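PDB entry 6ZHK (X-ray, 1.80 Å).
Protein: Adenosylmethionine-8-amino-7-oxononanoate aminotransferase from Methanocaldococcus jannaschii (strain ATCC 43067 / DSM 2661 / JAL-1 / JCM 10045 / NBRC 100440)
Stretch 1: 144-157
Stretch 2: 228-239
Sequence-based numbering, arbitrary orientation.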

# COMPACT_ATOMS: atom_id res chain seq x y z
N GLY A 144 -8.11 -27.80 3.83
CA GLY A 144 -9.04 -27.18 4.75
C GLY A 144 -8.41 -26.20 5.74
O GLY A 144 -9.06 -25.80 6.69
N ARG A 145 -7.18 -25.73 5.49
CA ARG A 145 -6.63 -24.72 6.40
C ARG A 145 -6.96 -23.31 5.91
O ARG A 145 -6.12 -22.67 5.25
CB ARG A 145 -5.10 -24.83 6.43
CG ARG A 145 -4.57 -26.18 6.86
CD ARG A 145 -3.92 -25.84 8.17
NE ARG A 145 -2.93 -26.84 8.36
CZ ARG A 145 -2.05 -26.86 9.32
NH1 ARG A 145 -1.92 -25.84 10.18
NH2 ARG A 145 -1.22 -27.88 9.32
N THR A 146 -8.17 -22.86 6.24
CA THR A 146 -8.80 -21.69 5.67
C THR A 146 -9.10 -20.65 6.74
O THR A 146 -9.48 -19.53 6.41
CB THR A 146 -10.09 -22.05 4.93
OG1 THR A 146 -10.96 -22.61 5.89
CG2 THR A 146 -9.88 -23.10 3.86
N LYS A 147 -8.84 -20.98 8.01
CA LYS A 147 -9.17 -20.09 9.10
C LYS A 147 -7.88 -19.61 9.75
O LYS A 147 -6.78 -20.01 9.39
CB LYS A 147 -10.14 -20.75 10.09
CG LYS A 147 -11.57 -20.91 9.53
CD LYS A 147 -12.57 -21.42 10.55
CE LYS A 147 -14.03 -21.15 10.21
NZ LYS A 147 -14.37 -21.65 8.85
N PHE A 148 -8.04 -18.64 10.64
CA PHE A 148 -6.88 -18.11 11.33
C PHE A 148 -7.24 -17.95 12.80
O PHE A 148 -8.41 -18.00 13.15
CB PHE A 148 -6.49 -16.76 10.75
CG PHE A 148 -7.57 -15.76 10.98
CD1 PHE A 148 -8.59 -15.61 10.06
CD2 PHE A 148 -7.61 -15.03 12.17
CE1 PHE A 148 -9.62 -14.74 10.32
CE2 PHE A 148 -8.63 -14.15 12.43
CZ PHE A 148 -9.65 -14.00 11.48
N ILE A 149 -6.22 -17.74 13.62
CA ILE A 149 -6.43 -17.37 15.00
C ILE A 149 -5.73 -16.04 15.25
O ILE A 149 -4.56 -15.84 14.88
CB ILE A 149 -5.79 -18.45 15.92
CG1 ILE A 149 -6.60 -19.74 15.89
CG2 ILE A 149 -5.77 -17.87 17.33
CD1 ILE A 149 -5.92 -20.94 16.57
N SER A 150 -6.43 -15.16 15.94
CA SER A 150 -5.82 -13.91 16.35
C SER A 150 -6.44 -13.53 17.71
O SER A 150 -6.92 -14.42 18.44
CB SER A 150 -6.09 -12.91 15.27
OG SER A 150 -5.43 -11.70 15.57
N VAL A 151 -6.41 -12.23 18.06
CA VAL A 151 -6.97 -11.75 19.33
C VAL A 151 -7.94 -10.62 19.11
O VAL A 151 -7.82 -9.84 18.17
CB VAL A 151 -5.89 -11.34 20.35
CG1 VAL A 151 -5.13 -12.56 20.85
CG2 VAL A 151 -4.94 -10.26 19.83
N LYS A 152 -8.95 -10.57 20.00
CA LYS A 152 -9.86 -9.44 20.01
C LYS A 152 -9.05 -8.16 20.31
O LYS A 152 -8.10 -8.20 21.12
CB LYS A 152 -10.91 -9.66 21.09
CG LYS A 152 -11.95 -10.75 20.77
CD LYS A 152 -12.75 -11.11 22.02
CE LYS A 152 -13.27 -12.54 21.97
NZ LYS A 152 -14.48 -12.73 22.81
N GLU A 153 -9.44 -7.09 19.62
CA GLU A 153 -8.84 -5.76 19.78
C GLU A 153 -7.49 -5.69 19.09
O GLU A 153 -6.87 -4.62 19.13
CB GLU A 153 -8.63 -5.36 21.26
CG GLU A 153 -9.89 -5.10 22.09
CD GLU A 153 -9.67 -4.92 23.61
OE1 GLU A 153 -8.49 -4.74 24.06
OE2 GLU A 153 -10.67 -5.01 24.36
N GLY A 154 -6.97 -6.76 18.49
CA GLY A 154 -5.73 -6.63 17.74
C GLY A 154 -5.95 -5.81 16.46
O GLY A 154 -7.08 -5.69 15.99
N TYR A 155 -4.88 -5.28 15.87
CA TYR A 155 -5.04 -4.39 14.73
C TYR A 155 -3.85 -4.65 13.80
O TYR A 155 -2.72 -4.69 14.27
CB TYR A 155 -5.02 -2.92 15.20
CG TYR A 155 -5.08 -1.97 14.02
CD1 TYR A 155 -6.30 -1.65 13.44
CD2 TYR A 155 -3.92 -1.40 13.51
CE1 TYR A 155 -6.37 -0.85 12.30
CE2 TYR A 155 -3.98 -0.53 12.42
CZ TYR A 155 -5.21 -0.28 11.83
OH TYR A 155 -5.24 0.56 10.75
N HIS A 156 -4.13 -4.79 12.48
CA HIS A 156 -3.15 -5.15 11.47
C HIS A 156 -3.30 -4.28 10.23
O HIS A 156 -2.53 -4.45 9.28
CB HIS A 156 -3.27 -6.65 11.16
CG HIS A 156 -2.83 -7.45 12.36
ND1 HIS A 156 -1.55 -7.41 12.84
CD2 HIS A 156 -3.50 -8.24 13.19
CE1 HIS A 156 -1.45 -8.11 13.95
NE2 HIS A 156 -2.61 -8.69 14.15
N GLY A 157 -4.21 -3.30 10.27
CA GLY A 157 -4.41 -2.43 9.13
C GLY A 157 -5.85 -2.46 8.66
O GLY A 157 -6.69 -3.18 9.21
N VAL A 228 -6.40 -24.24 10.42
CA VAL A 228 -5.94 -22.84 10.54
C VAL A 228 -4.64 -22.68 9.75
O VAL A 228 -3.80 -23.58 9.80
CB VAL A 228 -5.79 -22.54 12.05
CG1 VAL A 228 -4.67 -21.58 12.40
CG2 VAL A 228 -7.13 -22.09 12.65
N PHE A 229 -4.51 -21.59 8.96
CA PHE A 229 -3.27 -21.33 8.22
C PHE A 229 -2.30 -20.38 8.93
O PHE A 229 -1.12 -20.31 8.53
CB PHE A 229 -3.54 -20.89 6.78
CG PHE A 229 -4.29 -19.59 6.69
CD1 PHE A 229 -3.57 -18.39 6.77
CD2 PHE A 229 -5.67 -19.55 6.63
CE1 PHE A 229 -4.24 -17.17 6.69
CE2 PHE A 229 -6.34 -18.33 6.51
CZ PHE A 229 -5.63 -17.13 6.54
N CYS A 230 -2.77 -19.69 9.97
CA CYS A 230 -1.83 -18.93 10.79
C CYS A 230 -2.44 -18.51 12.12
O CYS A 230 -3.64 -18.63 12.32
CB CYS A 230 -1.39 -17.68 10.03
SG CYS A 230 -2.70 -16.41 9.96
N VAL A 231 -1.55 -18.15 13.07
CA VAL A 231 -1.82 -17.35 14.26
C VAL A 231 -1.06 -16.04 14.02
O VAL A 231 0.05 -16.09 13.52
CB VAL A 231 -1.32 -18.05 15.54
CG1 VAL A 231 -1.29 -17.02 16.68
CG2 VAL A 231 -2.19 -19.27 15.87
N ILE A 232 -1.70 -14.89 14.19
CA ILE A 232 -1.05 -13.61 13.97
C ILE A 232 -1.29 -12.75 15.21
O ILE A 232 -2.42 -12.78 15.75
CB ILE A 232 -1.50 -12.93 12.67
CG1 ILE A 232 -0.78 -11.57 12.54
CG2 ILE A 232 -3.00 -12.76 12.67
CD1 ILE A 232 -1.06 -10.84 11.19
N LEU A 233 -0.22 -12.11 15.69
CA LEU A 233 -0.25 -11.22 16.85
C LEU A 233 0.62 -10.02 16.54
O LEU A 233 1.56 -10.13 15.73
CB LEU A 233 0.39 -11.96 18.06
CG LEU A 233 -0.40 -13.18 18.56
CD1 LEU A 233 0.31 -13.85 19.75
CD2 LEU A 233 -1.78 -12.73 18.98
N GLU A 234 0.41 -8.92 17.27
CA GLU A 234 1.33 -7.78 17.25
C GLU A 234 2.60 -8.08 18.07
O GLU A 234 2.61 -8.98 18.89
CB GLU A 234 0.59 -6.56 17.82
CG GLU A 234 -0.48 -6.03 16.84
CD GLU A 234 -1.39 -4.95 17.43
OE1 GLU A 234 -0.91 -3.83 17.55
OE2 GLU A 234 -2.52 -5.27 17.88
N GLY A 235 3.66 -7.25 17.92
CA GLY A 235 4.97 -7.53 18.50
C GLY A 235 5.08 -7.08 19.97
O GLY A 235 5.91 -6.26 20.34
N GLY A 236 4.22 -7.64 20.82
CA GLY A 236 4.50 -7.53 22.25
C GLY A 236 3.68 -6.41 22.87
O GLY A 236 3.66 -6.27 24.11
N ILE A 237 3.03 -5.62 22.00
CA ILE A 237 2.12 -4.63 22.51
C ILE A 237 1.03 -4.38 21.47
O ILE A 237 1.28 -4.55 20.30
CB ILE A 237 2.91 -3.36 22.85
CG1 ILE A 237 2.02 -2.21 23.40
CG2 ILE A 237 3.73 -2.95 21.66
CD1 ILE A 237 2.88 -1.17 24.09
N MET A 238 -0.19 -4.19 21.94
CA MET A 238 -1.32 -3.89 21.08
C MET A 238 -1.44 -2.37 20.94
O MET A 238 -1.84 -1.67 21.88
CB MET A 238 -2.60 -4.51 21.66
CG MET A 238 -2.44 -6.03 22.03
SD MET A 238 -3.96 -6.65 22.83
CE MET A 238 -5.01 -6.68 21.39
N GLY A 239 -1.04 -1.84 19.79
CA GLY A 239 -0.98 -0.39 19.64
C GLY A 239 -2.36 0.26 19.64
O GLY A 239 -2.69 1.11 20.51
O HOH W 1 -4.09 -3.39 18.92

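What sets the two backbones side by side? The strand at 147-151 and the one ending at 234 run parallel, 24° apart in direction. Phe-229 N donates to Lys-147 O (2.8 Å), Ile-149 N to Cys-230 O (3.0 Å), and Ile-232 N to Ile-149 O (3.1 Å), so Ile-149 bonds through both its backbone polar atoms.

How do the side chains mesh along the strands? On one face, Ile-149 packs into the corner made by two branched valines: its CG1 lies 4.0 Å from Val-228 CG2, its CB 3.7 Å from Val-231 CG2. On the other face, Phe-148 CB meets Cys-230 SG at 3.9 Å, where the compact thiol suits a close fit, while the phenyl ring leads away from the contact.

What fills the hollow at the turn? Val-151 to Gly-154 forms a type II turn, and the flexible thioether of Met-238 reaches it: its CE lies 3.9 Å from Val-151 CG2 and 3.5 Å from Gly-154 N. A side chain on Gly-154 would be crowded by Val-151 CG2.

What packs against the segment beyond the turn? Ile-232 CD1 makes a CH-pi contact over the face of the His-156 ring, 3.8 Å from the ring centroid and 6° off the normal. Glu-234 OE2 accepts from Tyr-155 N (3.1 Å) and from a water that also donates to Glu-153 O, while OE1 accepts from Gly-239 N (3.0 Å); the buried carboxylate is held by hydrogen bonds.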